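Precorrin-6Y C5,15-methyltransferase (Decarboxylating) (Geobacter metallireducens, PDB 3E05) catalyses the S-adenosylmethionine-dependent methylation of precorrin-6Y at C5 and C15 with decarboxylation, in cobalamin biosynthesis; this construct is its C-terminal domain. Local coordinates at the interface of chains A and B and the interface of chains A and C. Numbering follows the deposited sequence. Chains: chain A/B/C, Precorrin-6Y C5,15-methyltransferase (Decarboxylating).

Contact 1: the interface of chains A and B. Residues chain A 9-10, 26-27, 171; chain B 34-35, 37, 163.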
loop_
_atom_site.group_PDB
_atom_site.type_symbol
_atom_site.label_atom_id
_atom_site.label_comp_id
_atom_site.label_asym_id
_atom_site.label_seq_id
_atom_site.Cartn_x
_atom_site.Cartn_y
_atom_site.Cartn_z
ATOM N N ILE A 9 21.688 5.162 11.581
ATOM C CA ILE A 9 20.849 4.330 10.725
ATOM C C ILE A 9 20.457 5.209 9.563
ATOM O O ILE A 9 20.472 6.440 9.679
ATOM C CB ILE A 9 19.554 3.741 11.434
ATOM C CG1 ILE A 9 18.543 4.835 11.824
ATOM C CG2 ILE A 9 19.899 2.817 12.621
ATOM C CD1 ILE A 9 17.211 4.308 12.452
ATOM N N GLY A 10 20.095 4.582 8.452
ATOM C CA GLY A 10 19.683 5.317 7.268
ATOM C C GLY A 10 20.833 5.550 6.312
ATOM O O GLY A 10 20.865 6.558 5.593
ATOM N N GLN A 26 16.681 0.520 2.733
ATOM C CA GLN A 26 16.786 1.460 3.846
ATOM C C GLN A 26 15.557 1.615 4.738
ATOM O O GLN A 26 15.667 1.567 5.962
ATOM C CB GLN A 26 17.149 2.840 3.283
ATOM C CG GLN A 26 17.482 3.871 4.307
ATOM C CD GLN A 26 17.414 5.266 3.751
ATOM O OE1 GLN A 26 17.732 5.508 2.591
ATOM N NE2 GLN A 26 16.996 6.198 4.587
ATOM N N GLU A 27 14.395 1.844 4.124
ATOM C CA GLU A 27 13.181 2.102 4.871
ATOM C C GLU A 27 12.729 0.863 5.658
ATOM O O GLU A 27 12.456 0.959 6.851
ATOM C CB GLU A 27 12.060 2.618 3.964
ATOM C CG GLU A 27 12.367 3.915 3.202
ATOM C CD GLU A 27 13.167 3.724 1.903
ATOM O OE1 GLU A 27 13.474 2.591 1.501
ATOM O OE2 GLU A 27 13.518 4.751 1.296
ATOM N N LYS A 171 8.262 5.906 -3.708
ATOM C CA LYS A 171 9.140 7.082 -3.614
ATOM C C LYS A 171 9.273 7.842 -4.917
ATOM O O LYS A 171 9.296 7.234 -5.992
ATOM C CB LYS A 171 10.555 6.655 -3.201
ATOM C CG LYS A 171 10.658 5.875 -1.914
ATOM C CD LYS A 171 12.019 6.053 -1.285
ATOM C CE LYS A 171 13.141 5.555 -2.156
ATOM N NZ LYS A 171 14.317 5.207 -1.317
ATOM N N SER B 34 15.610 7.244 10.247
ATOM C CA SER B 34 16.464 6.852 9.125
ATOM C C SER B 34 16.694 7.999 8.137
ATOM O O SER B 34 17.836 8.320 7.814
ATOM C CB SER B 34 15.840 5.656 8.385
ATOM O OG SER B 34 16.817 4.883 7.729
ATOM N N LYS B 35 15.606 8.619 7.694
ATOM C CA LYS B 35 15.666 9.712 6.723
ATOM C C LYS B 35 16.379 10.949 7.304
ATOM O O LYS B 35 16.999 11.726 6.570
ATOM C CB LYS B 35 14.255 10.093 6.235
ATOM C CG LYS B 35 13.536 9.014 5.354
ATOM C CD LYS B 35 14.325 8.619 4.105
ATOM C CE LYS B 35 13.597 7.494 3.349
ATOM N NZ LYS B 35 14.296 7.126 2.118
ATOM N N ARG B 37 19.064 10.938 8.945
ATOM C CA ARG B 37 20.518 10.697 8.847
ATOM C C ARG B 37 21.254 11.195 10.099
ATOM O O ARG B 37 22.122 12.063 10.021
ATOM C CB ARG B 37 21.110 11.354 7.594
ATOM C CG ARG B 37 20.735 10.700 6.285
ATOM C CD ARG B 37 21.116 11.591 5.107
ATOM N NE ARG B 37 22.486 12.087 5.199
ATOM C CZ ARG B 37 22.951 13.150 4.545
ATOM N NH1 ARG B 37 22.154 13.852 3.740
ATOM N NH2 ARG B 37 24.219 13.516 4.704
ATOM N N GLU B 163 13.115 14.370 -1.678
ATOM C CA GLU B 163 12.552 13.045 -1.910
ATOM C C GLU B 163 11.234 12.966 -1.152
ATOM O O GLU B 163 11.127 13.479 -0.038
ATOM C CB GLU B 163 13.499 11.963 -1.398
ATOM C CG GLU B 163 12.883 10.546 -1.382
ATOM C CD GLU B 163 13.708 9.560 -0.593
ATOM O OE1 GLU B 163 14.768 9.152 -1.099
ATOM O OE2 GLU B 163 13.304 9.188 0.527
HETATM O O HOH W 1 17.674 2.393 7.743
HETATM O O HOH W 2 18.673 8.264 4.792
HETATM O O HOH W 3 16.204 7.150 -0.692
#
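The carboxylate of A:Glu27 takes B:Lys35 NZ on the anti side of OE2, 2.6 Å away and 27° out of its plane. A:Lys171 NZ meets A:Glu27 OE2 from the syn side at 2.8 Å. B:Lys35 NZ also reaches the syn lone pair of B:Glu163 OE2, 2.8 Å away. This ammonium ties together acids from two chains, and the lysine's long arm suits a group that must cross the interface. The two acids bring OE2 atoms within 4.5 Å of each other, a repulsion the lysines probably offset. A bend at chi2 (83°) turns the A:Glu27 carboxylate towards B:Lys35. Water 3 joins A:Lys171 NZ to B:Glu163 OE1, whose direct separation is 4.0 Å. Replacing A:Glu27 with an alanine would probably leave B:Lys35 without its partner across the interface and free A:Lys171 to turn. Beside this cluster the amide NE2 of A:Gln26 makes a weak hydrogen bond to B:Ser34 OG (3.4 Å), and water 1 links that hydroxyl to A:Gln26 O. Water 2 joins B:Ser34 O to A:Gly10 O, glycine adding no bulk. The site joins the start of helix 26-35 in chain A to the end of helix 26-35 in chain B, beside their long 161-172 and 161-173 strands.

Contact 2: the interface of chains A and B. Residues chain A 162-165; chain B 170-172, 179, 181.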
loop_
_atom_site.group_PDB
_atom_site.type_symbol
_atom_site.label_atom_id
_atom_site.label_comp_id
_atom_site.label_asym_id
_atom_site.label_seq_id
_atom_site.Cartn_x
_atom_site.Cartn_y
_atom_site.Cartn_z
ATOM N N VAL A 162 2.848 -13.594 17.518
ATOM C CA VAL A 162 3.376 -13.214 16.205
ATOM C C VAL A 162 2.641 -11.995 15.678
ATOM O O VAL A 162 1.411 -11.978 15.657
ATOM C CB VAL A 162 3.239 -14.378 15.172
ATOM C CG1 VAL A 162 3.663 -13.940 13.761
ATOM C CG2 VAL A 162 4.063 -15.579 15.595
ATOM N N GLU A 163 3.396 -10.986 15.251
ATOM C CA GLU A 163 2.824 -9.838 14.544
ATOM C C GLU A 163 3.361 -9.854 13.125
ATOM O O GLU A 163 4.521 -10.200 12.907
ATOM C CB GLU A 163 3.223 -8.539 15.238
ATOM C CG GLU A 163 2.940 -7.289 14.425
ATOM C CD GLU A 163 3.656 -6.089 14.959
ATOM O OE1 GLU A 163 3.343 -5.655 16.088
ATOM O OE2 GLU A 163 4.529 -5.584 14.243
ATOM N N VAL A 164 2.513 -9.523 12.155
ATOM C CA VAL A 164 2.958 -9.372 10.763
ATOM C C VAL A 164 2.662 -7.948 10.319
ATOM O O VAL A 164 1.516 -7.485 10.411
ATOM C CB VAL A 164 2.263 -10.357 9.830
ATOM C CG1 VAL A 164 2.823 -10.235 8.401
ATOM C CG2 VAL A 164 2.393 -11.774 10.350
ATOM N N ALA A 165 3.692 -7.231 9.900
ATOM C CA ALA A 165 3.509 -5.880 9.375
ATOM C C ALA A 165 3.845 -5.936 7.889
ATOM O O ALA A 165 4.954 -6.321 7.504
ATOM C CB ALA A 165 4.400 -4.899 10.082
ATOM N N ALA B 170 0.413 -2.060 7.064
ATOM C CA ALA B 170 -0.743 -2.820 7.578
ATOM C C ALA B 170 -0.220 -3.852 8.543
ATOM O O ALA B 170 0.744 -4.529 8.225
ATOM C CB ALA B 170 -1.482 -3.499 6.460
ATOM N N LYS B 171 -0.846 -3.967 9.711
ATOM C CA LYS B 171 -0.382 -4.876 10.768
ATOM C C LYS B 171 -1.473 -5.820 11.244
ATOM O O LYS B 171 -2.633 -5.438 11.314
ATOM C CB LYS B 171 0.041 -4.084 11.998
ATOM C CG LYS B 171 1.337 -3.355 11.894
ATOM C CD LYS B 171 1.899 -3.172 13.293
ATOM C CE LYS B 171 1.138 -2.119 14.068
ATOM N NZ LYS B 171 1.965 -1.606 15.169
ATOM N N THR B 172 -1.086 -7.025 11.636
ATOM C CA THR B 172 -2.032 -7.928 12.294
ATOM C C THR B 172 -2.112 -7.633 13.784
ATOM O O THR B 172 -1.136 -7.185 14.390
ATOM C CB THR B 172 -1.651 -9.401 12.123
ATOM O OG1 THR B 172 -0.316 -9.603 12.595
ATOM C CG2 THR B 172 -1.751 -9.826 10.658
ATOM N N LYS B 179 -6.260 -13.288 12.551
ATOM C CA LYS B 179 -5.166 -12.370 12.239
ATOM C C LYS B 179 -5.492 -11.531 11.018
ATOM O O LYS B 179 -5.045 -11.828 9.904
ATOM C CB LYS B 179 -3.866 -13.128 11.985
ATOM C CG LYS B 179 -3.206 -13.647 13.224
ATOM C CD LYS B 179 -1.732 -13.885 12.977
ATOM C CE LYS B 179 -0.964 -13.892 14.286
ATOM N NZ LYS B 179 -1.381 -12.804 15.231
ATOM N N PHE B 181 -5.276 -8.025 8.867
ATOM C CA PHE B 181 -4.433 -6.827 8.650
ATOM C C PHE B 181 -5.236 -5.549 8.780
ATOM O O PHE B 181 -6.234 -5.357 8.084
ATOM C CB PHE B 181 -3.756 -6.853 7.279
ATOM C CG PHE B 181 -2.658 -7.868 7.159
ATOM C CD1 PHE B 181 -1.359 -7.539 7.513
ATOM C CD2 PHE B 181 -2.930 -9.160 6.692
ATOM C CE1 PHE B 181 -0.335 -8.468 7.395
ATOM C CE2 PHE B 181 -1.906 -10.092 6.565
ATOM C CZ PHE B 181 -0.609 -9.742 6.922
HETATM O O HOH W 4 3.212 -3.241 16.986
#
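Strand 161-172 of chain A runs antiparallel to strand 161-173 of chain B, with A:Ala165 bridged to B:Lys171, while the loop bearing B:Lys179 and strand 180-183 of chain B close in beside them. At A:Val164 the backbone is gripped twice by B:Thr172: B:Thr172 N gives a hydrogen bond to A:Val164 O (2.9 Å), and A:Val164 N gives one to the hydroxyl OG1 (2.9 Å). The threonine holds OG1 between its own N and carbonyl carbon (chi1 56°), which lets the hydroxyl stand in for a backbone acceptor. Its other branch, methyl CG2, rests 3.7 Å above the centre of the B:Phe181 ring. Threonine therefore suits the place on both counts, one branch polar and one apolar. A:Val164 CG1 packs 3.8 Å from the ring atom CE1 of B:Phe181, so the aromatic group is met by methyls of both chains. The small A:Ala165 lets the chain of B:Lys171 lie close, CB to CG 3.9 Å, before its ammonium and the A:Glu163 carboxylate share water 4. Further along, the flexible reach of B:Lys179 matters: a bend at its last torsion brings NZ to A:Val162 O, 2.9 Å away and nearly in line with the C=O bond (161°).

Contact 3: the interface of chains A and C. Residues chain A 180-182; chain C 21, 185.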
loop_
_atom_site.group_PDB
_atom_site.type_symbol
_atom_site.label_atom_id
_atom_site.label_comp_id
_atom_site.label_asym_id
_atom_site.label_seq_id
_atom_site.Cartn_x
_atom_site.Cartn_y
_atom_site.Cartn_z
ATOM N N MET A 180 7.322 11.000 -10.358
ATOM C CA MET A 180 6.458 9.809 -10.372
ATOM C C MET A 180 6.784 8.878 -9.203
ATOM O O MET A 180 7.947 8.542 -8.973
ATOM C CB MET A 180 6.665 9.071 -11.683
ATOM C CG MET A 180 5.993 7.711 -11.789
ATOM S SD MET A 180 6.437 6.933 -13.347
ATOM C CE MET A 180 7.995 6.167 -12.925
ATOM N N PHE A 181 5.753 8.454 -8.475
ATOM C CA PHE A 181 5.945 7.515 -7.374
ATOM C C PHE A 181 6.274 6.133 -7.921
ATOM O O PHE A 181 5.507 5.572 -8.692
ATOM C CB PHE A 181 4.684 7.432 -6.503
ATOM C CG PHE A 181 4.495 8.605 -5.597
ATOM C CD1 PHE A 181 5.141 8.655 -4.364
ATOM C CD2 PHE A 181 3.659 9.658 -5.967
ATOM C CE1 PHE A 181 4.964 9.754 -3.504
ATOM C CE2 PHE A 181 3.475 10.755 -5.123
ATOM C CZ PHE A 181 4.127 10.809 -3.890
ATOM N N GLU A 182 7.414 5.592 -7.556
ATOM C CA GLU A 182 7.729 4.216 -7.827
ATOM C C GLU A 182 7.669 3.338 -6.614
ATOM O O GLU A 182 8.240 3.643 -5.630
ATOM C CB GLU A 182 9.106 4.099 -8.421
ATOM C CG GLU A 182 9.256 4.886 -9.610
ATOM C CD GLU A 182 10.434 4.477 -10.367
ATOM O OE1 GLU A 182 10.365 3.447 -11.037
ATOM O OE2 GLU A 182 11.450 5.171 -10.267
ATOM N N LYS C 21 4.635 1.106 -19.459
ATOM C CA LYS C 21 4.123 2.192 -18.595
ATOM C C LYS C 21 2.893 2.936 -19.134
ATOM O O LYS C 21 2.400 3.855 -18.484
ATOM C CB LYS C 21 5.236 3.195 -18.200
ATOM C CG LYS C 21 6.337 2.634 -17.290
ATOM C CD LYS C 21 5.921 2.654 -15.816
ATOM C CE LYS C 21 7.006 2.076 -14.900
ATOM N NZ LYS C 21 8.078 3.057 -14.563
ATOM N N ASN C 185 3.191 0.490 -9.566
ATOM C CA ASN C 185 3.275 1.832 -9.005
ATOM C C ASN C 185 1.879 2.285 -8.508
ATOM O O ASN C 185 0.867 1.795 -9.027
ATOM C CB ASN C 185 3.913 2.796 -10.014
ATOM C CG ASN C 185 5.381 2.451 -10.289
ATOM O OD1 ASN C 185 6.037 1.776 -9.491
ATOM N ND2 ASN C 185 5.890 2.891 -11.428
#
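Residues A:Met180, A:Phe181 and A:Glu182 run in extended conformation past C:Asn185, also extended, whereas C:Lys21 has a positive phi (73°), in the left-handed region. The side-chain amide of C:Asn185 lies flat against the chain A backbone. The carbonyl oxygen A:Phe181 O sits above one face of the amide, 3.5 Å from C:Asn185 CG, and the alpha carbon of A:Glu182 comes over the same face, 3.4 Å from C:Asn185 OD1. The first torsion of the asparagine (chi1 -66°) sets CG beside its own backbone N and lays the amide along the neighbouring chain. This is face-on packing of the amide against the backbone, and the short, flat asparagine suits a place against an extended chain. The other amide atom, C:Asn185 ND2, is 4.2 Å from the methyl CE of A:Met180, whose chain crosses that of the asparagine at about a right angle. A:Met180 is bent at chi3, and this flexible, unbranched side chain also brings CE to 3.5 Å from C:Lys21 NZ. The lysine is poorly ordered, however, so its contact is tentative. With the same caution, A:Glu182 OE1 lies 4.2 Å from C:Lys21 NZ, and opposite charges may attract loosely. On chain A the patch spans the entry to the short strand 182-183. On chain C it uses two loops, ahead of the elements matching helix 26-35 and strand 187-193 of chain A.

Contacts 1 and 2 belong to the same two-fold interface of chains A and B and lie about 23 Å apart between C-alpha centres. Both draw on residues 163 and 171 of the long 161-172 strand, with the chains exchanged, so this strand probably carries much of the pairing. Contact 3, its C-alpha centre about 19 Å from that of contact 1 and 26 Å from that of contact 2, belongs to a separate two-fold interface with chain C. Phe181 serves both interfaces: its ring packs in contact 2, its carbonyl in contact 3. Two such interfaces fit the four-copy deposited assembly, though the structure alone does not show that it is the biological one.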